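Local coordinates for PCP domain (Thermobifida fusca, PDB 7KW3), which probably carries amino acid or peptide intermediates as thioesters on a phosphopantetheine arm during non-ribosomal peptide synthesis, at residues E8-L13 with D69-A74. Numbering follows the deposited sequence.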
ATOM      1  N   GLU A   8      -6.815   6.395   8.083  1.00 40.72           N
ATOM      2  CA  GLU A   8      -6.676   7.067   6.796  1.00 44.69           C
ATOM      3  C   GLU A   8      -5.526   6.482   5.970  1.00 42.99           C
ATOM      4  O   GLU A   8      -5.674   6.254   4.763  1.00 43.67           O
ATOM      5  CB  GLU A   8      -6.484   8.563   7.043  1.00 46.60           C
ATOM      6  CG  GLU A   8      -6.686   9.418   5.840  1.00 64.78           C
ATOM      7  CD  GLU A   8      -8.155   9.667   5.530  1.00 56.34           C
ATOM      8  OE1 GLU A   8      -8.995   9.755   6.463  1.00 53.16           O
ATOM      9  OE2 GLU A   8      -8.461   9.787   4.332  1.00 60.98           O
ATOM     10  N   ALA A   9      -4.375   6.203   6.607  1.00 42.67           N
ATOM     11  CA  ALA A   9      -3.242   5.623   5.879  1.00 37.93           C
ATOM     12  C   ALA A   9      -3.569   4.229   5.347  1.00 40.52           C
ATOM     13  O   ALA A   9      -3.277   3.919   4.185  1.00 45.04           O
ATOM     14  CB  ALA A   9      -1.999   5.571   6.766  1.00 39.12           C
ATOM     15  N   GLU A  10      -4.179   3.375   6.179  1.00 38.74           N
ATOM     16  CA  GLU A  10      -4.637   2.072   5.697  1.00 42.14           C
ATOM     17  C   GLU A  10      -5.582   2.217   4.515  1.00 41.45           C
ATOM     18  O   GLU A  10      -5.436   1.513   3.512  1.00 43.52           O
ATOM     19  CB  GLU A  10      -5.309   1.289   6.826  1.00 42.21           C
ATOM     20  CG  GLU A  10      -4.340   0.834   7.891  1.00 41.32           C
ATOM     21  CD  GLU A  10      -4.983   0.008   8.988  1.00 45.32           C
ATOM     22  OE1 GLU A  10      -4.265  -0.263   9.965  1.00 49.69           O
ATOM     23  OE2 GLU A  10      -6.176  -0.382   8.883  1.00 44.42           O
ATOM     24  N   ALA A  11      -6.545   3.144   4.601  1.00 44.31           N
ATOM     25  CA  ALA A  11      -7.532   3.288   3.535  1.00 44.42           C
ATOM     26  C   ALA A  11      -6.887   3.757   2.244  1.00 43.54           C
ATOM     27  O   ALA A  11      -7.229   3.270   1.160  1.00 44.58           O
ATOM     28  CB  ALA A  11      -8.636   4.252   3.959  1.00 38.03           C
ATOM     29  N   ALA A  12      -5.944   4.692   2.343  1.00 38.55           N
ATOM     30  CA  ALA A  12      -5.257   5.149   1.146  1.00 41.10           C
ATOM     31  C   ALA A  12      -4.455   4.014   0.514  1.00 42.11           C
ATOM     32  O   ALA A  12      -4.500   3.822  -0.710  1.00 42.57           O
ATOM     33  CB  ALA A  12      -4.364   6.340   1.482  1.00 42.18           C
ATOM     34  N   LEU A  13      -3.751   3.223   1.335  1.00 39.77           N
ATOM     35  CA  LEU A  13      -2.913   2.161   0.782  1.00 40.99           C
ATOM     36  C   LEU A  13      -3.755   1.018   0.214  1.00 46.17           C
ATOM     37  O   LEU A  13      -3.391   0.433  -0.815  1.00 46.05           O
ATOM     38  CB  LEU A  13      -1.925   1.646   1.838  1.00 40.55           C
ATOM     39  CG  LEU A  13      -0.756   2.584   2.167  1.00 36.51           C
ATOM     40  CD1 LEU A  13       0.092   2.059   3.305  1.00 40.77           C
ATOM     41  CD2 LEU A  13       0.091   2.819   0.944  1.00 39.96           C
ATOM     42  N   ASP A  69       0.669  -2.970   8.148  1.00 44.20           N
ATOM     43  CA  ASP A  69       2.049  -2.764   8.569  1.00 40.92           C
ATOM     44  C   ASP A  69       2.701  -1.621   7.797  1.00 43.84           C
ATOM     45  O   ASP A  69       3.452  -0.824   8.370  1.00 44.81           O
ATOM     46  CB  ASP A  69       2.835  -4.058   8.388  1.00 46.40           C
ATOM     47  CG  ASP A  69       2.317  -5.167   9.275  1.00 55.98           C
ATOM     48  OD1 ASP A  69       1.852  -4.845  10.393  1.00 57.73           O
ATOM     49  OD2 ASP A  69       2.361  -6.346   8.851  1.00 57.93           O
ATOM     50  N   LEU A  70       2.418  -1.528   6.495  1.00 38.81           N
ATOM     51  CA  LEU A  70       2.988  -0.462   5.685  1.00 38.24           C
ATOM     52  C   LEU A  70       2.447   0.897   6.119  1.00 43.43           C
ATOM     53  O   LEU A  70       3.194   1.883   6.176  1.00 40.09           O
ATOM     54  CB  LEU A  70       2.702  -0.740   4.204  1.00 36.38           C
ATOM     55  CG  LEU A  70       3.311   0.223   3.186  1.00 40.69           C
ATOM     56  CD1 LEU A  70       4.834   0.262   3.341  1.00 32.83           C
ATOM     57  CD2 LEU A  70       2.920  -0.190   1.772  1.00 36.39           C
ATOM     58  N   ALA A  71       1.151   0.961   6.453  1.00 42.27           N
ATOM     59  CA  ALA A  71       0.563   2.215   6.908  1.00 40.07           C
ATOM     60  C   ALA A  71       1.235   2.710   8.177  1.00 38.40           C
ATOM     61  O   ALA A  71       1.356   3.922   8.383  1.00 40.87           O
ATOM     62  CB  ALA A  71      -0.940   2.043   7.130  1.00 36.28           C
ATOM     63  N   ALA A  72       1.704   1.789   9.025  1.00 38.36           N
ATOM     64  CA  ALA A  72       2.292   2.186  10.298  1.00 40.57           C
ATOM     65  C   ALA A  72       3.665   2.844  10.134  1.00 44.29           C
ATOM     66  O   ALA A  72       4.064   3.638  10.995  1.00 47.73           O
ATOM     67  CB  ALA A  72       2.392   0.976  11.233  1.00 42.84           C
ATOM     68  N   VAL A  73       4.415   2.523   9.068  1.00 38.84           N
ATOM     69  CA  VAL A  73       5.695   3.203   8.836  1.00 43.20           C
ATOM     70  C   VAL A  73       5.595   4.382   7.876  1.00 45.31           C
ATOM     71  O   VAL A  73       6.571   5.143   7.757  1.00 46.17           O
ATOM     72  CB  VAL A  73       6.795   2.247   8.322  1.00 46.61           C
ATOM     73  CG1 VAL A  73       7.115   1.191   9.367  1.00 42.66           C
ATOM     74  CG2 VAL A  73       6.394   1.620   7.004  1.00 39.67           C
ATOM     75  N   ALA A  74       4.468   4.562   7.193  1.00 38.72           N
ATOM     76  CA  ALA A  74       4.319   5.695   6.295  1.00 37.84           C
ATOM     77  C   ALA A  74       4.398   7.010   7.063  1.00 39.27           C
ATOM     78  O   ALA A  74       4.135   7.081   8.267  1.00 41.70           O
ATOM     79  CB  ALA A  74       2.991   5.618   5.539  1.00 36.30           C
TER
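Ala-71 CB fills a shallow hollow on the face of helix 8-21, lined by Ala-9, Glu-10 and Leu-13. Its CB bond points at the other helix, and Ala-71 CB settles against the backbone between Ala-9 and Glu-10, 3.6 Å from Glu-10 N. Three side chains border it: Ala-9 CB meets Ala-71 CB at 3.7 Å, Glu-10 CG touches it at the same distance, and Leu-13 CD1 stands farther off at 4.0 Å. The small side chains of Ala-9 and Ala-71 allow their CA atoms to come within 5.2 Å, the nearest backbone pairing of the two segments. The local axes approach to 8.5 Å with 122° between their N-to-C directions, so these two helical segments cross obliquely, with their directions more opposed than aligned.

These segments belong to the first and last helices of the small helical bundle expected of a phosphopantetheine-binding carrier domain, and the contact brings the two ends of that fold together. Trp-54, in the short strand 54-55, touches both Ala-9 and Ala-74, extending the apolar surroundings beyond the two helices.

The reciprocal bump is Leu-13 CD1. Leu-13 CD1 presses over the backbone where Leu-70 joins Ala-71, 3.5 Å from Ala-71 N. With CG anti to the backbone N (chi1 -176°), Leu-70 brings CG to within 3.7 Å of Leu-13 CD1. Leu-70 CB and CD2 are further neighbours of that methyl, so one leucine branch is met by three atoms of the other. The aliphatic base of Glu-10 lies against Ala-71 CB, whereas its carboxylate OE2 accepts a hydrogen bond from Ala-6 N.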